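Local coordinates for ferric vibriobactin ABC transporter, periplasmic ferric vibriobactin-binding protein (Vibrio cholerae, PDB 3R5T), which binds ferric vibriobactin in the periplasm and probably delivers this iron-siderophore complex to its ABC transporter in the inner membrane, at residues V168-P173 with L244-L249; M235-A240 with L283-G288. All blocks are in the same frame, centred on the assembly; numbering follows the deposited sequence.

Interaction 1: V168-P173 with L244-L249; sequences VSYHGP and LHDPIL. With VBN ((4S,5R)-N-{3-[(2,3-dihydroxybenzoyl)amino]propyl}-2-(2,3-dihydroxyphenyl)-N-[3-({[(4S,5R)-2-(2,3-dihydroxyphenyl)-5-met hyl-4,5-dihydro-1,3-oxazol-4-yl]carbonyl}amino)propyl]-5-methyl-4,5-dihydro-1,3-oxazole-4-carboxamide), chain B.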
loop_
_atom_site.group_PDB
_atom_site.type_symbol
_atom_site.label_atom_id
_atom_site.label_comp_id
_atom_site.label_asym_id
_atom_site.label_seq_id
_atom_site.Cartn_x
_atom_site.Cartn_y
_atom_site.Cartn_z
ATOM N N VAL A 168 -4.453 -2.104 12.615
ATOM C CA VAL A 168 -5.791 -2.649 12.489
ATOM C C VAL A 168 -6.605 -1.893 11.446
ATOM O O VAL A 168 -6.539 -0.669 11.360
ATOM C CB VAL A 168 -6.534 -2.540 13.846
ATOM C CG1 VAL A 168 -7.997 -2.973 13.722
ATOM C CG2 VAL A 168 -5.815 -3.341 14.932
ATOM N N SER A 169 -7.381 -2.639 10.666
ATOM C CA SER A 169 -8.458 -2.084 9.842
ATOM C C SER A 169 -9.768 -2.360 10.568
ATOM O O SER A 169 -10.220 -3.495 10.653
ATOM C CB SER A 169 -8.454 -2.725 8.459
ATOM O OG SER A 169 -9.473 -2.154 7.645
ATOM N N TYR A 170 -10.362 -1.304 11.109
ATOM C CA TYR A 170 -11.507 -1.433 12.014
ATOM C C TYR A 170 -12.827 -1.088 11.366
ATOM O O TYR A 170 -12.956 -0.046 10.718
ATOM C CB TYR A 170 -11.283 -0.529 13.224
ATOM C CG TYR A 170 -12.390 -0.524 14.252
ATOM C CD1 TYR A 170 -12.595 -1.614 15.098
ATOM C CD2 TYR A 170 -13.196 0.600 14.432
ATOM C CE1 TYR A 170 -13.585 -1.594 16.075
ATOM C CE2 TYR A 170 -14.199 0.625 15.411
ATOM C CZ TYR A 170 -14.397 -0.473 16.214
ATOM O OH TYR A 170 -15.387 -0.439 17.185
ATOM N N HIS A 171 -13.800 -1.968 11.556
ATOM C CA HIS A 171 -15.154 -1.745 11.052
ATOM C C HIS A 171 -16.233 -1.979 12.093
ATOM O O HIS A 171 -17.404 -1.954 11.759
ATOM C CB HIS A 171 -15.429 -2.603 9.824
ATOM C CG HIS A 171 -14.523 -2.295 8.681
ATOM N ND1 HIS A 171 -14.643 -1.149 7.927
ATOM C CD2 HIS A 171 -13.453 -2.961 8.192
ATOM C CE1 HIS A 171 -13.689 -1.128 7.012
ATOM N NE2 HIS A 171 -12.954 -2.215 7.152
ATOM N N GLY A 172 -15.841 -2.222 13.337
ATOM C CA GLY A 172 -16.787 -2.329 14.434
ATOM C C GLY A 172 -17.366 -3.710 14.664
ATOM O O GLY A 172 -17.002 -4.666 13.989
ATOM N N PRO A 173 -18.299 -3.811 15.620
ATOM C CA PRO A 173 -18.908 -5.091 16.001
ATOM C C PRO A 173 -19.683 -5.752 14.862
ATOM O O PRO A 173 -20.201 -5.066 13.979
ATOM C CB PRO A 173 -19.916 -4.714 17.101
ATOM C CG PRO A 173 -19.774 -3.265 17.356
ATOM C CD PRO A 173 -18.824 -2.660 16.384
ATOM N N LEU A 244 -11.201 3.453 20.418
ATOM C CA LEU A 244 -10.894 3.656 21.833
ATOM C C LEU A 244 -12.114 3.521 22.732
ATOM O O LEU A 244 -12.008 3.056 23.870
ATOM C CB LEU A 244 -10.307 5.046 22.027
ATOM C CG LEU A 244 -8.810 5.245 21.903
ATOM C CD1 LEU A 244 -8.525 6.615 21.308
ATOM C CD2 LEU A 244 -8.117 5.055 23.275
ATOM N N HIS A 245 -13.269 3.939 22.229
ATOM C CA HIS A 245 -14.485 3.949 23.036
ATOM C C HIS A 245 -15.406 2.763 22.779
ATOM O O HIS A 245 -16.502 2.703 23.321
ATOM C CB HIS A 245 -15.244 5.271 22.862
ATOM C CG HIS A 245 -14.552 6.440 23.489
ATOM N ND1 HIS A 245 -13.759 7.308 22.772
ATOM C CD2 HIS A 245 -14.514 6.869 24.774
ATOM C CE1 HIS A 245 -13.268 8.227 23.584
ATOM N NE2 HIS A 245 -13.710 7.983 24.805
ATOM N N ASP A 246 -14.960 1.814 21.963
ATOM C CA ASP A 246 -15.739 0.608 21.729
ATOM C C ASP A 246 -15.759 -0.184 23.033
ATOM O O ASP A 246 -14.726 -0.674 23.463
ATOM C CB ASP A 246 -15.096 -0.214 20.613
ATOM C CG ASP A 246 -15.843 -1.499 20.314
ATOM O OD1 ASP A 246 -16.629 -1.958 21.165
ATOM O OD2 ASP A 246 -15.632 -2.062 19.220
ATOM N N PRO A 247 -16.934 -0.308 23.668
ATOM C CA PRO A 247 -16.996 -0.902 25.011
ATOM C C PRO A 247 -16.466 -2.328 25.056
ATOM O O PRO A 247 -15.915 -2.744 26.073
ATOM C CB PRO A 247 -18.500 -0.898 25.342
ATOM C CG PRO A 247 -19.092 0.075 24.425
ATOM C CD PRO A 247 -18.272 0.053 23.170
ATOM N N ILE A 248 -16.644 -3.073 23.972
ATOM C CA ILE A 248 -16.149 -4.441 23.932
ATOM C C ILE A 248 -14.617 -4.498 24.068
ATOM O O ILE A 248 -14.081 -5.431 24.669
ATOM C CB ILE A 248 -16.621 -5.164 22.649
ATOM C CG1 ILE A 248 -18.158 -5.194 22.574
ATOM C CG2 ILE A 248 -16.011 -6.563 22.558
ATOM C CD1 ILE A 248 -18.811 -5.992 23.656
ATOM N N LEU A 249 -13.928 -3.478 23.561
ATOM C CA LEU A 249 -12.460 -3.459 23.540
ATOM C C LEU A 249 -11.829 -2.745 24.743
ATOM O O LEU A 249 -10.622 -2.500 24.768
ATOM C CB LEU A 249 -11.972 -2.800 22.240
ATOM C CG LEU A 249 -12.582 -3.343 20.948
ATOM C CD1 LEU A 249 -12.047 -2.584 19.733
ATOM C CD2 LEU A 249 -12.331 -4.837 20.816
HETATM C C VBN B . -13.418 -4.446 1.228
HETATM N N VBN B . -11.784 -4.923 -0.650
HETATM O O VBN B . -13.229 -5.496 1.746
HETATM C CA VBN B . -12.926 -4.155 -0.184
HETATM C CB VBN B . -13.984 -4.466 -1.309
HETATM C CAB VBN B . -10.558 3.518 -0.384
HETATM O OAC VBN B . -10.844 -3.821 6.079
HETATM O OAD VBN B . -13.767 0.299 -0.959
HETATM O OAF VBN B . -7.881 -4.419 0.874
HETATM O OAG VBN B . -8.146 -8.663 -1.110
HETATM O OAH VBN B . -8.823 -4.327 -2.016
HETATM O OAI VBN B . -10.315 -4.208 1.929
HETATM O OAJ VBN B . -9.643 -6.506 -0.396
HETATM O OAK VBN B . -10.211 -2.434 -0.650
HETATM C CAL VBN B . -6.991 -4.277 4.504
HETATM C CAM VBN B . -11.267 -9.174 -3.081
HETATM C CAN VBN B . -8.222 -1.318 -4.114
HETATM C CAO VBN B . -6.831 -4.372 3.081
HETATM C CAP VBN B . -9.956 -9.385 -2.565
HETATM C CAQ VBN B . -8.131 -2.673 -3.652
HETATM C CAR VBN B . -8.306 -4.167 5.088
HETATM C CAS VBN B . -12.027 -8.068 -2.675
HETATM C CAT VBN B . -9.010 -0.367 -3.417
HETATM C CAU VBN B . -14.309 -3.570 4.392
HETATM C CAV VBN B . -15.254 -1.127 2.083
HETATM C CAW VBN B . -13.233 -4.588 4.807
HETATM C CAX VBN B . -15.312 0.292 1.470
HETATM C CAY VBN B . -15.016 -3.860 3.066
HETATM C CAZ VBN B . -14.591 -2.189 1.189
HETATM N NBB VBN B . -11.930 -4.467 4.158
HETATM N NBC VBN B . -13.969 0.847 1.314
HETATM N NBD VBN B . -10.877 0.052 -0.182
HETATM O OBF VBN B . -10.547 1.545 -1.959
HETATM C CBG VBN B . -10.770 -4.087 4.932
HETATM C CBH VBN B . -13.272 0.765 0.027
HETATM C CBJ VBN B . -12.355 -6.119 -1.212
HETATM C CBK VBN B . -7.986 -4.354 2.246
HETATM C CBL VBN B . -9.414 -8.483 -1.631
HETATM C CBM VBN B . -8.831 -3.031 -2.502
HETATM C CBN VBN B . -9.232 -4.256 2.793
HETATM C CBO VBN B . -10.149 -7.435 -1.252
HETATM C CBP VBN B . -9.590 -2.108 -1.834
HETATM C CBQ VBN B . -9.394 -4.156 4.278
HETATM C CBR VBN B . -11.491 -7.203 -1.807
HETATM C CBS VBN B . -9.665 -0.719 -2.296
HETATM C CBU VBN B . -11.314 2.325 -0.943
HETATM C CBW VBN B . -10.607 0.205 -1.578
HETATM C CBX VBN B . -11.803 1.167 0.063
HETATM N NBY VBN B . -14.298 -3.464 1.851
HETATM O OG1 VBN B . -13.629 -5.847 -1.756
HETATM C CG2 VBN B . -14.243 -3.408 -2.369
#

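Interaction 2: M235-A240 with L283-G288; sequences MTDQQA and LRRFAG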
loop_
_atom_site.group_PDB
_atom_site.type_symbol
_atom_site.label_atom_id
_atom_site.label_comp_id
_atom_site.label_asym_id
_atom_site.label_seq_id
_atom_site.Cartn_x
_atom_site.Cartn_y
_atom_site.Cartn_z
ATOM N N MET A 235 -7.520 6.201 9.090
ATOM C CA MET A 235 -8.112 7.040 10.135
ATOM C C MET A 235 -7.193 8.124 10.644
ATOM O O MET A 235 -5.999 7.910 10.810
ATOM C CB MET A 235 -8.536 6.182 11.325
ATOM C CG MET A 235 -9.721 5.316 11.022
ATOM S SD MET A 235 -10.418 4.610 12.510
ATOM C CE MET A 235 -11.711 3.623 11.758
ATOM N N THR A 236 -7.774 9.286 10.930
ATOM C CA THR A 236 -7.114 10.295 11.749
ATOM C C THR A 236 -7.212 9.885 13.216
ATOM O O THR A 236 -7.964 8.970 13.559
ATOM C CB THR A 236 -7.824 11.648 11.609
ATOM O OG1 THR A 236 -9.172 11.531 12.093
ATOM C CG2 THR A 236 -7.838 12.095 10.151
ATOM N N ASP A 237 -6.455 10.551 14.086
ATOM C CA ASP A 237 -6.590 10.337 15.533
ATOM C C ASP A 237 -8.029 10.525 16.027
ATOM O O ASP A 237 -8.517 9.743 16.841
ATOM C CB ASP A 237 -5.660 11.277 16.310
ATOM C CG ASP A 237 -4.208 10.819 16.297
ATOM O OD1 ASP A 237 -3.899 9.699 15.823
ATOM O OD2 ASP A 237 -3.352 11.591 16.769
ATOM N N GLN A 238 -8.702 11.562 15.537
ATOM C CA GLN A 238 -10.084 11.828 15.945
ATOM C C GLN A 238 -10.985 10.671 15.562
ATOM O O GLN A 238 -11.858 10.262 16.326
ATOM C CB GLN A 238 -10.601 13.125 15.319
ATOM C CG GLN A 238 -12.084 13.414 15.567
ATOM C CD GLN A 238 -12.442 13.531 17.034
ATOM O OE1 GLN A 238 -13.544 13.151 17.448
ATOM N NE2 GLN A 238 -11.520 14.062 17.831
ATOM N N GLN A 239 -10.770 10.142 14.368
ATOM C CA GLN A 239 -11.552 9.011 13.899
ATOM C C GLN A 239 -11.280 7.750 14.716
ATOM O O GLN A 239 -12.191 6.951 14.967
ATOM C CB GLN A 239 -11.276 8.779 12.421
ATOM C CG GLN A 239 -12.000 9.783 11.520
ATOM C CD GLN A 239 -11.549 9.720 10.088
ATOM O OE1 GLN A 239 -10.449 9.250 9.789
ATOM N NE2 GLN A 239 -12.392 10.205 9.179
ATOM N N ALA A 240 -10.033 7.593 15.152
ATOM C CA ALA A 240 -9.639 6.460 15.986
ATOM C C ALA A 240 -10.354 6.439 17.336
ATOM O O ALA A 240 -10.357 5.416 18.021
ATOM C CB ALA A 240 -8.141 6.478 16.199
ATOM N N LEU A 283 6.707 11.386 13.324
ATOM C CA LEU A 283 7.618 12.437 13.766
ATOM C C LEU A 283 6.898 13.455 14.641
ATOM O O LEU A 283 7.394 13.849 15.702
ATOM C CB LEU A 283 8.249 13.152 12.572
ATOM C CG LEU A 283 9.414 12.440 11.881
ATOM C CD1 LEU A 283 9.706 13.061 10.514
ATOM C CD2 LEU A 283 10.647 12.472 12.764
ATOM N N ARG A 284 5.732 13.891 14.188
ATOM C CA ARG A 284 4.963 14.889 14.922
ATOM C C ARG A 284 4.566 14.396 16.306
ATOM O O ARG A 284 4.585 15.166 17.271
ATOM C CB ARG A 284 3.706 15.290 14.141
ATOM C CG ARG A 284 3.973 16.193 12.950
ATOM C CD ARG A 284 2.681 16.569 12.230
ATOM N NE ARG A 284 2.953 16.914 10.840
ATOM C CZ ARG A 284 2.576 16.186 9.794
ATOM N NH1 ARG A 284 1.865 15.074 9.960
ATOM N NH2 ARG A 284 2.890 16.595 8.576
ATOM N N ARG A 285 4.189 13.125 16.413
ATOM C CA ARG A 285 3.735 12.618 17.703
ATOM C C ARG A 285 4.850 12.113 18.608
ATOM O O ARG A 285 4.783 12.297 19.821
ATOM C CB ARG A 285 2.656 11.536 17.571
ATOM C CG ARG A 285 2.107 11.136 18.945
ATOM C CD ARG A 285 0.930 10.192 18.875
ATOM N NE ARG A 285 -0.346 10.875 18.682
ATOM C CZ ARG A 285 -1.102 11.398 19.648
ATOM N NH1 ARG A 285 -0.728 11.370 20.919
ATOM N NH2 ARG A 285 -2.251 11.968 19.324
ATOM N N PHE A 286 5.860 11.474 18.027
ATOM C CA PHE A 286 6.864 10.769 18.833
ATOM C C PHE A 286 8.267 11.389 18.851
ATOM O O PHE A 286 9.127 10.925 19.586
ATOM C CB PHE A 286 6.941 9.288 18.433
ATOM C CG PHE A 286 5.639 8.539 18.596
ATOM C CD1 PHE A 286 4.980 8.024 17.488
ATOM C CD2 PHE A 286 5.077 8.350 19.853
ATOM C CE1 PHE A 286 3.778 7.342 17.631
ATOM C CE2 PHE A 286 3.879 7.659 19.998
ATOM C CZ PHE A 286 3.235 7.158 18.888
ATOM N N ALA A 287 8.495 12.429 18.057
ATOM C CA ALA A 287 9.780 13.123 18.068
ATOM C C ALA A 287 9.629 14.493 18.722
ATOM O O ALA A 287 8.531 15.045 18.778
ATOM C CB ALA A 287 10.334 13.252 16.657
ATOM N N GLY A 288 10.727 15.039 19.227
ATOM C CA GLY A 288 10.665 16.314 19.919
ATOM C C GLY A 288 10.718 17.477 18.950
ATOM O O GLY A 288 10.092 17.449 17.885
HETATM O O HOH W 1 -0.858 10.384 16.041
#

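Interaction 1: V168-P173 with L244-L249
With CG anti to the backbone N in both Tyr-170 (chi1 179°) and Asp-246 (chi1 180°), the two side chains reach across the contact and bring the phenol oxygen to the carboxylate. Tyr-170 OH donates to Asp-246 OD2 over 2.6 Å, OD2 of the aspartate lying near the plane of the phenol ring, at its edge. The donor approaches on the anti side of OD2, tilted from the carboxylate plane, and ring and carboxylate are turned 56° apart. Tyr-219 OH also bonds OD2, so two tyrosines grip this oxygen. The other oxygen, Asp-246 OD1, accepts from Ile-248 N at 3.0 Å, which closes an Asx turn and, together with the two tyrosines at OD2, helps limit the carboxylate's rotation. Alongside, Leu-249 CD1 lies 4.1 Å from Tyr-170 CE1, and Gly-172 N sits over one ring face of the tyrosine.

Residues 168-173 run off the end of strand 165-169, the central strand of the C-terminal lobe's sheet in this two-lobed periplasmic binding protein of the solute-binding protein 8 family, and carry part of the siderophore pocket. Ser-169 OG donates to VBN OAC, an amide oxygen, over 2.7 Å. His-171 NE2 gives VBN OAC a second hydrogen bond, 2.9 Å long, at the imidazole edge and in the ring plane.

Interaction 2: M235-A240 with L283-G288
Arg-285 NH2 donates to Asp-237 OD2 over 2.8 Å, with an N-H...O angle of 162°, in a salt bridge held by this one direct bond. The carboxylate oxygen lies at the guanidinium edge, within its plane, whereas the nitrogen comes from above the carboxylate plane; the two flat groups are 58° apart, so they do not form the coplanar two-bond pairing. A water completes the link: it accepts from Arg-285 NE at 2.7 Å and donates to Asp-237 OD2 at 2.9 Å. The arginine chain is bent at chi3 (-84°), which turns NE and NH2 toward the acid. Asp-237 OD1 is bonded to Gly-262 N, a second hold that limits the carboxylate's rotation.

Just before the acid, Thr-236 is the N-cap of helix 237-244. Gln-239 N donates to Thr-236 OG1 at 3.1 Å and Thr-236 N to Gln-239 OE1 at 2.9 Å, a capping box. On the other segment, Arg-285 CG rests 4.0 Å above the centre of the Phe-286 ring. The contact thus joins the first turn of helix 237-244 to the last turn of helix 272-286 at the surface, beside strand 260-264, where Tyr-261 touches both Asp-237 and Arg-285.

In the fold
Interactions 1 and 2 lie in the same lobe, with centres about 18 Å apart, and their segments alternate along the chain: 168-173, 235-240, 244-249, then 283-288. Helix 237-244 links them, its N-terminal end belonging to interaction 2 and its C-terminal end leading into interaction 1. Strands 165-169, 229-233 and 260-264 are successive neighbours in the mixed five-stranded sheet; helix 237-244 follows the second, and helix 253-256 precedes the third. The contacts touch where Met-235 CE packs 4.0 Å from Tyr-170 O. Segment 168-173 serves two sides, with Ser-169 and His-171 at the siderophore and Tyr-170 at the 244-249 loop, while interaction 2 is a surface contact beside edge strand 260-264.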